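Local coordinates for Puf (Pumilio/fbf) domain-containing protein 7, confirmed by transcript evidence (Caenorhabditis elegans, PDB 3V71) that binds a consensus sequence in the 3'-untranslated regions of mRNAs, modulating their expression and stability in oocyte formation and early embryonic divisions, at residues L22-A26 / V51-F55; V112-Q117 / H147-V152; M175-K181 / L224-A230. All coordinates share one frame; numbering follows the deposited sequence.

Contact 1 of 3, residues L22-A26 / V51-F55; sequences LIDFA and VFEKF
Leu-22 and Phe-55 carry most of this helix-to-helix joint, and they illustrate how a branched side chain and an aromatic ring can lock two nearly perpendicular helices together without a polar bond. The leucine reaches across with CG anti to its backbone nitrogen (chi1 -155°), which carries its branch over the ring. CD2 stands above one face of Phe-55 in a CH-pi contact, 4.2 Å from the ring centroid and displaced toward the rim, while Leu-22 CG lies 3.8 Å from Phe-55 CZ. The same methyl meets two more residues of helix 46-56: Leu-22 CD2 is 3.8 Å from Val-51 CG1, and it also rests on the CB and CG methylenes of Lys-54, whose aliphatic stem runs past the leucine in the opposite direction. Such all-helical packing belongs to the alpha-solenoid built by Pumilio repeats, here near its N-terminal end, largely within the predicted first repeat. The two short helical segments cross at -82°, their axes 11.4 Å apart at closest approach, so large side chains have to span the interval. Ile-23 approaches the ring from another direction. Its CD1 lies in the plane of Phe-55, at the edge, 3.7 Å from CE1, and leucine and isoleucine thus hold the ring by face and rim. Ala-26 CB comes more loosely to Phe-55 CZ, at 4.3 Å. Leu-65 of helix 59-66 also touches both Ala-26 and Phe-55, whereas Leu-22 packs against Val-16 of helix 13-18 and Leu-35 of helix 29-37.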
loop_
_atom_site.group_PDB
_atom_site.type_symbol
_atom_site.label_atom_id
_atom_site.label_comp_id
_atom_site.label_asym_id
_atom_site.label_seq_id
_atom_site.Cartn_x
_atom_site.Cartn_y
_atom_site.Cartn_z
ATOM N N LEU A 22 -39.056 8.438 11.696
ATOM C CA LEU A 22 -37.617 8.522 11.914
ATOM C C LEU A 22 -36.796 7.688 10.925
ATOM O O LEU A 22 -35.738 8.113 10.460
ATOM C CB LEU A 22 -37.282 8.113 13.340
ATOM C CG LEU A 22 -35.971 8.707 13.841
ATOM C CD1 LEU A 22 -36.080 10.226 13.860
ATOM C CD2 LEU A 22 -35.617 8.157 15.218
ATOM N N ILE A 23 -37.278 6.494 10.611
ATOM C CA ILE A 23 -36.549 5.631 9.707
ATOM C C ILE A 23 -36.745 6.102 8.280
ATOM O O ILE A 23 -35.856 5.961 7.445
ATOM C CB ILE A 23 -36.993 4.176 9.842
ATOM C CG1 ILE A 23 -36.647 3.658 11.231
ATOM C CG2 ILE A 23 -36.280 3.321 8.836
ATOM C CD1 ILE A 23 -35.164 3.699 11.535
ATOM N N ASP A 24 -37.915 6.669 8.007
ATOM C CA ASP A 24 -38.220 7.219 6.689
ATOM C C ASP A 24 -37.257 8.349 6.343
ATOM O O ASP A 24 -36.726 8.410 5.244
ATOM C CB ASP A 24 -39.661 7.736 6.650
ATOM C CG ASP A 24 -40.678 6.680 7.057
ATOM O OD1 ASP A 24 -40.316 5.760 7.831
ATOM O OD2 ASP A 24 -41.846 6.781 6.608
ATOM N N PHE A 25 -37.038 9.249 7.292
ATOM C CA PHE A 25 -36.095 10.343 7.109
ATOM C C PHE A 25 -34.681 9.864 6.820
ATOM O O PHE A 25 -34.027 10.382 5.915
ATOM C CB PHE A 25 -36.085 11.253 8.337
ATOM C CG PHE A 25 -37.012 12.417 8.222
ATOM C CD1 PHE A 25 -38.329 12.227 7.828
ATOM C CD2 PHE A 25 -36.573 13.699 8.500
ATOM C CE1 PHE A 25 -39.198 13.296 7.711
ATOM C CE2 PHE A 25 -37.433 14.773 8.387
ATOM C CZ PHE A 25 -38.749 14.572 7.991
ATOM N N ALA A 26 -34.216 8.886 7.600
ATOM C CA ALA A 26 -32.844 8.383 7.499
ATOM C C ALA A 26 -32.553 7.672 6.178
ATOM O O ALA A 26 -31.397 7.454 5.829
ATOM C CB ALA A 26 -32.527 7.470 8.666
ATOM N N VAL A 51 -33.959 8.986 20.104
ATOM C CA VAL A 51 -33.551 8.726 18.730
ATOM C C VAL A 51 -32.503 7.624 18.649
ATOM O O VAL A 51 -32.590 6.730 17.815
ATOM C CB VAL A 51 -32.968 9.987 18.090
ATOM C CG1 VAL A 51 -32.451 9.672 16.713
ATOM C CG2 VAL A 51 -34.014 11.078 18.035
ATOM N N PHE A 52 -31.510 7.707 19.524
ATOM C CA PHE A 52 -30.469 6.700 19.598
ATOM C C PHE A 52 -31.061 5.317 19.840
ATOM O O PHE A 52 -30.664 4.335 19.219
ATOM C CB PHE A 52 -29.483 7.043 20.716
ATOM C CG PHE A 52 -28.308 6.113 20.787
ATOM C CD1 PHE A 52 -27.153 6.381 20.069
ATOM C CD2 PHE A 52 -28.363 4.966 21.557
ATOM C CE1 PHE A 52 -26.071 5.522 20.119
ATOM C CE2 PHE A 52 -27.288 4.101 21.612
ATOM C CZ PHE A 52 -26.137 4.380 20.891
ATOM N N GLU A 53 -32.014 5.245 20.754
ATOM C CA GLU A 53 -32.617 3.971 21.099
ATOM C C GLU A 53 -33.523 3.451 19.991
ATOM O O GLU A 53 -33.594 2.246 19.756
ATOM C CB GLU A 53 -33.357 4.086 22.426
ATOM C CG GLU A 53 -32.400 4.412 23.570
ATOM C CD GLU A 53 -32.998 4.191 24.946
ATOM O OE1 GLU A 53 -34.241 4.266 25.081
ATOM O OE2 GLU A 53 -32.213 3.939 25.890
ATOM N N LYS A 54 -34.192 4.366 19.296
ATOM C CA LYS A 54 -35.067 3.999 18.192
ATOM C C LYS A 54 -34.273 3.402 17.033
ATOM O O LYS A 54 -34.757 2.512 16.326
ATOM C CB LYS A 54 -35.853 5.210 17.709
ATOM C CG LYS A 54 -36.939 4.867 16.706
ATOM C CD LYS A 54 -37.996 3.937 17.312
ATOM C CE LYS A 54 -39.017 3.474 16.261
ATOM N NZ LYS A 54 -38.408 2.679 15.143
ATOM N N PHE A 55 -33.052 3.897 16.847
ATOM C CA PHE A 55 -32.181 3.416 15.778
ATOM C C PHE A 55 -31.533 2.093 16.139
ATOM O O PHE A 55 -31.407 1.205 15.305
ATOM C CB PHE A 55 -31.094 4.444 15.463
ATOM C CG PHE A 55 -31.554 5.564 14.572
ATOM C CD1 PHE A 55 -32.508 5.341 13.583
ATOM C CD2 PHE A 55 -31.035 6.839 14.719
ATOM C CE1 PHE A 55 -32.938 6.372 12.759
ATOM C CE2 PHE A 55 -31.461 7.875 13.898
ATOM C CZ PHE A 55 -32.415 7.643 12.918
#

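Contact 2 of 3, residues V112-Q117 / H147-V152; sequences VQLALQ and HVIQRV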
loop_
_atom_site.group_PDB
_atom_site.type_symbol
_atom_site.label_atom_id
_atom_site.label_comp_id
_atom_site.label_asym_id
_atom_site.label_seq_id
_atom_site.Cartn_x
_atom_site.Cartn_y
_atom_site.Cartn_z
ATOM N N VAL A 112 -17.933 1.030 10.275
ATOM C CA VAL A 112 -16.944 0.211 10.953
ATOM C C VAL A 112 -15.676 1.025 11.155
ATOM O O VAL A 112 -15.078 1.018 12.231
ATOM C CB VAL A 112 -16.572 -1.024 10.120
ATOM C CG1 VAL A 112 -15.676 -1.931 10.926
ATOM C CG2 VAL A 112 -17.813 -1.768 9.664
ATOM N N GLN A 113 -15.280 1.726 10.099
ATOM C CA GLN A 113 -14.055 2.512 10.092
ATOM C C GLN A 113 -14.112 3.642 11.086
ATOM O O GLN A 113 -13.197 3.814 11.886
ATOM C CB GLN A 113 -13.811 3.096 8.707
ATOM C CG GLN A 113 -13.354 2.096 7.671
ATOM C CD GLN A 113 -12.920 2.790 6.414
ATOM O OE1 GLN A 113 -11.885 3.449 6.395
ATOM N NE2 GLN A 113 -13.725 2.680 5.361
ATOM N N LEU A 114 -15.187 4.421 11.015
ATOM C CA LEU A 114 -15.386 5.543 11.920
ATOM C C LEU A 114 -15.359 5.058 13.354
ATOM O O LEU A 114 -14.743 5.680 14.210
ATOM C CB LEU A 114 -16.703 6.252 11.624
ATOM C CG LEU A 114 -16.607 7.778 11.657
ATOM C CD1 LEU A 114 -17.832 8.414 11.028
ATOM C CD2 LEU A 114 -16.405 8.285 13.067
ATOM N N ALA A 115 -16.025 3.936 13.609
ATOM C CA ALA A 115 -15.980 3.316 14.923
ATOM C C ALA A 115 -14.541 3.261 15.400
ATOM O O ALA A 115 -14.188 3.866 16.419
ATOM C CB ALA A 115 -16.563 1.921 14.870
ATOM N N LEU A 116 -13.720 2.537 14.637
ATOM C CA LEU A 116 -12.310 2.311 14.946
ATOM C C LEU A 116 -11.595 3.580 15.397
ATOM O O LEU A 116 -10.864 3.566 16.391
ATOM C CB LEU A 116 -11.596 1.724 13.735
ATOM C CG LEU A 116 -12.052 0.350 13.247
ATOM C CD1 LEU A 116 -11.354 0.017 11.946
ATOM C CD2 LEU A 116 -11.790 -0.727 14.282
ATOM N N GLN A 117 -11.804 4.673 14.667
ATOM C CA GLN A 117 -11.256 5.960 15.070
ATOM C C GLN A 117 -11.829 6.406 16.410
ATOM O O GLN A 117 -11.092 6.572 17.387
ATOM C CB GLN A 117 -11.573 7.037 14.035
ATOM C CG GLN A 117 -11.023 6.781 12.654
ATOM C CD GLN A 117 -11.384 7.898 11.697
ATOM O OE1 GLN A 117 -11.497 7.690 10.490
ATOM N NE2 GLN A 117 -11.578 9.098 12.239
ATOM N N HIS A 147 -10.376 -2.083 3.386
ATOM C CA HIS A 147 -10.370 -0.719 3.901
ATOM C C HIS A 147 -10.405 -0.693 5.409
ATOM O O HIS A 147 -9.903 0.236 6.037
ATOM C CB HIS A 147 -11.568 0.053 3.367
ATOM C CG HIS A 147 -11.433 0.459 1.938
ATOM N ND1 HIS A 147 -10.558 1.439 1.525
ATOM C CD2 HIS A 147 -12.063 0.022 0.823
ATOM C CE1 HIS A 147 -10.653 1.590 0.216
ATOM N NE2 HIS A 147 -11.561 0.741 -0.234
ATOM N N VAL A 148 -11.017 -1.714 5.990
ATOM C CA VAL A 148 -11.170 -1.782 7.433
ATOM C C VAL A 148 -9.808 -2.037 8.064
ATOM O O VAL A 148 -9.390 -1.331 8.983
ATOM C CB VAL A 148 -12.200 -2.868 7.845
ATOM C CG1 VAL A 148 -12.014 -3.275 9.290
ATOM C CG2 VAL A 148 -13.619 -2.373 7.605
ATOM N N ILE A 149 -9.108 -3.040 7.541
ATOM C CA ILE A 149 -7.761 -3.359 7.992
ATOM C C ILE A 149 -6.801 -2.209 7.694
ATOM O O ILE A 149 -6.005 -1.828 8.552
ATOM C CB ILE A 149 -7.252 -4.631 7.333
ATOM C CG1 ILE A 149 -8.260 -5.760 7.550
ATOM C CG2 ILE A 149 -5.906 -4.995 7.904
ATOM C CD1 ILE A 149 -8.008 -6.977 6.696
ATOM N N GLN A 150 -6.879 -1.660 6.484
ATOM C CA GLN A 150 -6.184 -0.412 6.183
ATOM C C GLN A 150 -6.310 0.564 7.353
ATOM O O GLN A 150 -5.309 1.058 7.860
ATOM C CB GLN A 150 -6.723 0.234 4.900
ATOM C CG GLN A 150 -6.165 -0.357 3.599
ATOM C CD GLN A 150 -6.709 0.335 2.354
ATOM O OE1 GLN A 150 -6.283 1.439 1.993
ATOM N NE2 GLN A 150 -7.661 -0.312 1.695
ATOM N N ARG A 151 -7.545 0.816 7.786
ATOM C CA ARG A 151 -7.833 1.755 8.872
ATOM C C ARG A 151 -7.215 1.347 10.207
ATOM O O ARG A 151 -6.629 2.175 10.914
ATOM C CB ARG A 151 -9.342 1.917 9.042
ATOM C CG ARG A 151 -9.727 2.893 10.130
ATOM C CD ARG A 151 -9.349 4.302 9.739
ATOM N NE ARG A 151 -10.097 4.717 8.564
ATOM C CZ ARG A 151 -10.221 5.975 8.161
ATOM N NH1 ARG A 151 -9.637 6.950 8.845
ATOM N NH2 ARG A 151 -10.933 6.257 7.073
ATOM N N VAL A 152 -7.360 0.075 10.561
ATOM C CA VAL A 152 -6.784 -0.431 11.798
ATOM C C VAL A 152 -5.281 -0.167 11.847
ATOM O O VAL A 152 -4.774 0.450 12.779
ATOM C CB VAL A 152 -7.018 -1.934 11.940
ATOM C CG1 VAL A 152 -6.098 -2.525 13.027
ATOM C CG2 VAL A 152 -8.484 -2.215 12.216
#
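Arg-151 reaches over to Gln-113, Leu-116 and Gln-117, and its course shows how one long side chain can serve apolar and polar neighbours in turn. CB starts between Leu-116 CD1 and Gln-113 OE1, about equally near both, and CG packs 3.8 Å from Leu-116 CD1. A chi1 of -179° sends the chain out toward the other helix, and bends at both chi2 and chi3 then bring CD alongside the CG methylene of Gln-117 and turn the guanidinium side-on to Gln-113. There NE donates to Gln-113 OE1 at 3.1 Å and NH2 donates to the same Gln-113 OE1 at 3.0 Å. The oxygen lies in the guanidinium plane, at its edge; it receives NE on a lone pair, but NH2 comes from above the carbonyl plane. Two donors converging on one oxygen hold the guanidinium edge-on to the amide; the two planes stand 49° apart. At the tip, NH1 is hydrogen-bonded to Gln-155 OE1, and the amide oxygen of Gln-117 sits over a guanidinium face without a clear hydrogen bond.

Beneath this polar clasp the joint is apolar. Leu-116 CD1 lies 3.6 Å from Val-152 CG2, and Val-112 CG1 meets Val-148 CG2 at 3.9 Å. His-147, whose CB borders the Gln-113 amide, packs on a sugar of the bound RNA. The two segments run almost parallel, 11° apart with axes 9.5 Å apart at closest approach, as corresponding helices of consecutive repeats do in a Pumilio solenoid; helix 121-132 covers Leu-116 and Val-152, and helix 136-141 lies against Val-148.

Contact 3 of 3, residues M175-K181 / L224-A230; sequences MAVCQDK and LSSNEFA. With nucleotides of chain B.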
loop_
_atom_site.group_PDB
_atom_site.type_symbol
_atom_site.label_atom_id
_atom_site.label_comp_id
_atom_site.label_asym_id
_atom_site.label_seq_id
_atom_site.Cartn_x
_atom_site.Cartn_y
_atom_site.Cartn_z
ATOM N N MET A 175 2.614 -13.854 0.816
ATOM C CA MET A 175 2.620 -14.051 -0.636
ATOM C C MET A 175 1.252 -13.771 -1.233
ATOM O O MET A 175 1.105 -12.961 -2.150
ATOM C CB MET A 175 3.000 -15.491 -0.979
ATOM C CG MET A 175 4.430 -15.875 -0.662
ATOM S SD MET A 175 5.614 -14.884 -1.582
ATOM C CE MET A 175 6.029 -13.660 -0.336
ATOM N N ALA A 176 0.256 -14.474 -0.710
ATOM C CA ALA A 176 -1.127 -14.295 -1.121
ATOM C C ALA A 176 -1.514 -12.824 -1.116
ATOM O O ALA A 176 -2.056 -12.319 -2.095
ATOM C CB ALA A 176 -2.049 -15.083 -0.207
ATOM N N VAL A 177 -1.238 -12.135 -0.012
ATOM C CA VAL A 177 -1.674 -10.748 0.135
ATOM C C VAL A 177 -0.992 -9.764 -0.823
ATOM O O VAL A 177 -1.678 -9.043 -1.551
ATOM C CB VAL A 177 -1.568 -10.247 1.594
ATOM C CG1 VAL A 177 -1.843 -8.759 1.666
ATOM C CG2 VAL A 177 -2.540 -10.999 2.476
ATOM N N CYS A 178 0.340 -9.734 -0.835
ATOM C CA CYS A 178 1.050 -8.768 -1.684
ATOM C C CYS A 178 0.911 -9.062 -3.164
ATOM O O CYS A 178 1.020 -8.157 -3.983
ATOM C CB CYS A 178 2.527 -8.611 -1.305
ATOM S SG CYS A 178 3.277 -10.049 -0.573
ATOM N N GLN A 179 0.646 -10.313 -3.508
ATOM C CA GLN A 179 0.384 -10.639 -4.902
ATOM C C GLN A 179 -1.030 -10.268 -5.379
ATOM O O GLN A 179 -1.279 -10.181 -6.580
ATOM C CB GLN A 179 0.741 -12.099 -5.197
ATOM C CG GLN A 179 2.163 -12.240 -5.777
ATOM C CD GLN A 179 2.736 -13.640 -5.665
ATOM O OE1 GLN A 179 2.565 -14.313 -4.649
ATOM N NE2 GLN A 179 3.430 -14.080 -6.709
ATOM N N ASP A 180 -1.936 -10.011 -4.435
ATOM C CA ASP A 180 -3.321 -9.653 -4.752
ATOM C C ASP A 180 -3.482 -8.191 -5.132
ATOM O O ASP A 180 -2.844 -7.319 -4.552
ATOM C CB ASP A 180 -4.256 -9.967 -3.583
ATOM C CG ASP A 180 -5.599 -9.233 -3.690
ATOM O OD1 ASP A 180 -6.553 -9.783 -4.291
ATOM O OD2 ASP A 180 -5.700 -8.094 -3.180
ATOM N N LYS A 181 -4.369 -7.938 -6.089
ATOM C CA LYS A 181 -4.623 -6.599 -6.608
ATOM C C LYS A 181 -4.796 -5.536 -5.522
ATOM O O LYS A 181 -4.297 -4.416 -5.644
ATOM C CB LYS A 181 -5.854 -6.630 -7.514
ATOM C CG LYS A 181 -6.148 -5.313 -8.199
ATOM C CD LYS A 181 -7.309 -5.445 -9.165
ATOM C CE LYS A 181 -7.376 -4.260 -10.133
ATOM N NZ LYS A 181 -6.289 -4.288 -11.171
ATOM N N LEU A 224 8.178 -12.094 -6.426
ATOM C CA LEU A 224 7.444 -10.874 -6.124
ATOM C C LEU A 224 7.701 -9.778 -7.150
ATOM O O LEU A 224 6.774 -9.107 -7.605
ATOM C CB LEU A 224 7.802 -10.368 -4.729
ATOM C CG LEU A 224 7.261 -11.186 -3.558
ATOM C CD1 LEU A 224 7.647 -10.521 -2.254
ATOM C CD2 LEU A 224 5.754 -11.351 -3.653
ATOM N N SER A 225 8.966 -9.595 -7.506
ATOM C CA SER A 225 9.356 -8.535 -8.425
ATOM C C SER A 225 8.787 -8.774 -9.816
ATOM O O SER A 225 8.583 -7.847 -10.600
ATOM C CB SER A 225 10.870 -8.444 -8.486
ATOM O OG SER A 225 11.406 -8.316 -7.185
ATOM N N SER A 226 8.518 -10.036 -10.109
ATOM C CA SER A 226 8.038 -10.429 -11.420
ATOM C C SER A 226 6.517 -10.480 -11.490
ATOM O O SER A 226 5.953 -10.730 -12.557
ATOM C CB SER A 226 8.633 -11.786 -11.789
ATOM O OG SER A 226 10.033 -11.663 -11.931
ATOM N N ASN A 227 5.871 -10.234 -10.349
ATOM C CA ASN A 227 4.425 -10.344 -10.210
ATOM C C ASN A 227 3.693 -9.045 -10.514
ATOM O O ASN A 227 4.145 -7.962 -10.140
ATOM C CB ASN A 227 4.071 -10.813 -8.809
ATOM C CG ASN A 227 2.585 -10.737 -8.529
ATOM O OD1 ASN A 227 2.076 -9.709 -8.087
ATOM N ND2 ASN A 227 1.884 -11.832 -8.775
ATOM N N GLU A 228 2.545 -9.187 -11.176
ATOM C CA GLU A 228 1.730 -8.089 -11.683
ATOM C C GLU A 228 1.426 -6.973 -10.685
ATOM O O GLU A 228 1.229 -5.817 -11.072
ATOM C CB GLU A 228 0.415 -8.657 -12.207
ATOM C CG GLU A 228 -0.478 -7.634 -12.866
ATOM C CD GLU A 228 -1.743 -8.255 -13.425
ATOM O OE1 GLU A 228 -1.912 -9.491 -13.256
ATOM O OE2 GLU A 228 -2.554 -7.504 -14.029
ATOM N N PHE A 229 1.363 -7.323 -9.407
ATOM C CA PHE A 229 1.086 -6.345 -8.367
ATOM C C PHE A 229 2.253 -6.252 -7.371
ATOM O O PHE A 229 2.757 -5.160 -7.096
ATOM C CB PHE A 229 -0.235 -6.679 -7.653
ATOM C CG PHE A 229 -1.392 -6.887 -8.596
ATOM C CD1 PHE A 229 -2.007 -5.806 -9.213
ATOM C CD2 PHE A 229 -1.857 -8.161 -8.878
ATOM C CE1 PHE A 229 -3.060 -5.996 -10.096
ATOM C CE2 PHE A 229 -2.911 -8.354 -9.761
ATOM C CZ PHE A 229 -3.509 -7.272 -10.369
ATOM N N ALA A 230 2.699 -7.397 -6.858
ATOM C CA ALA A 230 3.715 -7.416 -5.804
ATOM C C ALA A 230 4.935 -6.565 -6.123
ATOM O O ALA A 230 5.611 -6.086 -5.214
ATOM C CB ALA A 230 4.135 -8.839 -5.480
ATOM P P A B 7 -1.938 0.394 -15.173
ATOM O OP1 A B 7 -3.327 0.253 -15.671
ATOM O OP2 A B 7 -1.120 1.536 -15.656
ATOM O "O5'" A B 7 -1.922 0.359 -13.582
ATOM C "C5'" A B 7 -3.126 0.281 -12.832
ATOM C "C4'" A B 7 -3.051 -0.796 -11.777
ATOM O "O4'" A B 7 -1.685 -0.937 -11.312
ATOM C "C3'" A B 7 -3.837 -0.534 -10.510
ATOM O "O3'" A B 7 -5.210 -0.831 -10.640
ATOM C "C2'" A B 7 -3.108 -1.392 -9.481
ATOM O "O2'" A B 7 -3.438 -2.766 -9.641
ATOM C "C1'" A B 7 -1.671 -1.204 -9.926
ATOM N N9 A B 7 -1.004 -0.079 -9.249
ATOM C C8 A B 7 -0.761 1.159 -9.793
ATOM N N7 A B 7 -0.089 1.964 -9.002
ATOM C C5 A B 7 0.134 1.186 -7.876
ATOM C C6 A B 7 0.796 1.477 -6.685
ATOM N N6 A B 7 1.339 2.680 -6.498
ATOM N N1 A B 7 0.865 0.515 -5.723
ATOM C C2 A B 7 0.292 -0.674 -5.984
ATOM N N3 A B 7 -0.366 -1.071 -7.083
ATOM C C4 A B 7 -0.409 -0.080 -8.003
ATOM P P U B 8 -6.305 0.240 -10.166
ATOM O OP1 U B 8 -7.588 -0.159 -10.782
ATOM O OP2 U B 8 -5.755 1.591 -10.460
ATOM O "O5'" U B 8 -6.358 0.013 -8.592
ATOM C "C5'" U B 8 -6.269 -1.292 -8.037
ATOM C "C4'" U B 8 -5.716 -1.252 -6.635
ATOM O "O4'" U B 8 -4.299 -0.949 -6.676
ATOM C "C3'" U B 8 -6.297 -0.184 -5.720
ATOM O "O3'" U B 8 -7.545 -0.560 -5.151
ATOM C "C2'" U B 8 -5.185 0.019 -4.693
ATOM O "O2'" U B 8 -5.212 -1.007 -3.710
ATOM C "C1'" U B 8 -3.935 -0.178 -5.550
ATOM N N1 U B 8 -3.361 1.104 -6.017
ATOM C C2 U B 8 -2.534 1.782 -5.137
ATOM O O2 U B 8 -2.283 1.375 -4.016
ATOM N N3 U B 8 -2.011 2.959 -5.616
ATOM C C4 U B 8 -2.225 3.509 -6.867
ATOM O O4 U B 8 -1.681 4.578 -7.148
ATOM C C5 U B 8 -3.084 2.746 -7.726
ATOM C C6 U B 8 -3.607 1.594 -7.283
#
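An Asx turn at Asn-227, nestled against Gln-179, shapes the loop between helices 221-225 and 231-238 at the RNA-binding surface of the Pumilio solenoid. Asn-227 OD1 accepts from Ala-230 N at 2.7 Å, on a lone pair in the carbonyl plane, and from Phe-229 N at 2.8 Å, this donor standing above that plane. A chi1 of 171° turns the carboxamide away from its own backbone N, where it also lies against the CG methylene of Gln-179. With an alanine here, the Phe-229 and Ala-230 N-H groups would probably be left without their acceptor and the loop that presents Phe-229 less restrained. That ring is sandwiched: Glu-228 CG lies over one face and Lys-181 CA over the other, 3.6 Å from the centroid in a CH-pi contact, while Gln-179 O comes at its edge. Deeper in, Leu-224 packs by CD1 on Met-175 CE at 4.0 Å and by CD2 near Cys-178 SG. On the RNA side, the O2' of A7 of chain B is 3.3 Å from Phe-229 CE1, at the ring edge, and 3.6 Å from Lys-181 NZ. Ring rim and ammonium thus meet the ribose hydroxyl, consistent with these two side chains touching the sugar-phosphate backbone rather than reading a base.

How the contacts relate
The three contacts follow one another along the chain, each closing before the next begins, and they sample successive stages of the same solenoid. Centres of contacts 1 and 2 lie about 24 Å apart, as do those of contacts 2 and 3, while those of contacts 1 and 3 are separated by about 45 Å; the three centres trace a bent path, as in the curved Pumilio solenoid. No two of them touch, the nearest atoms of contacts 2 and 3 being about 8 Å apart. Their distance from the RNA shrinks along the series: the nearest atom of contact 1 is about 23 Å away and that of contact 2 about 4 Å, whereas contact 3 meets A7 and U8 of chain B directly.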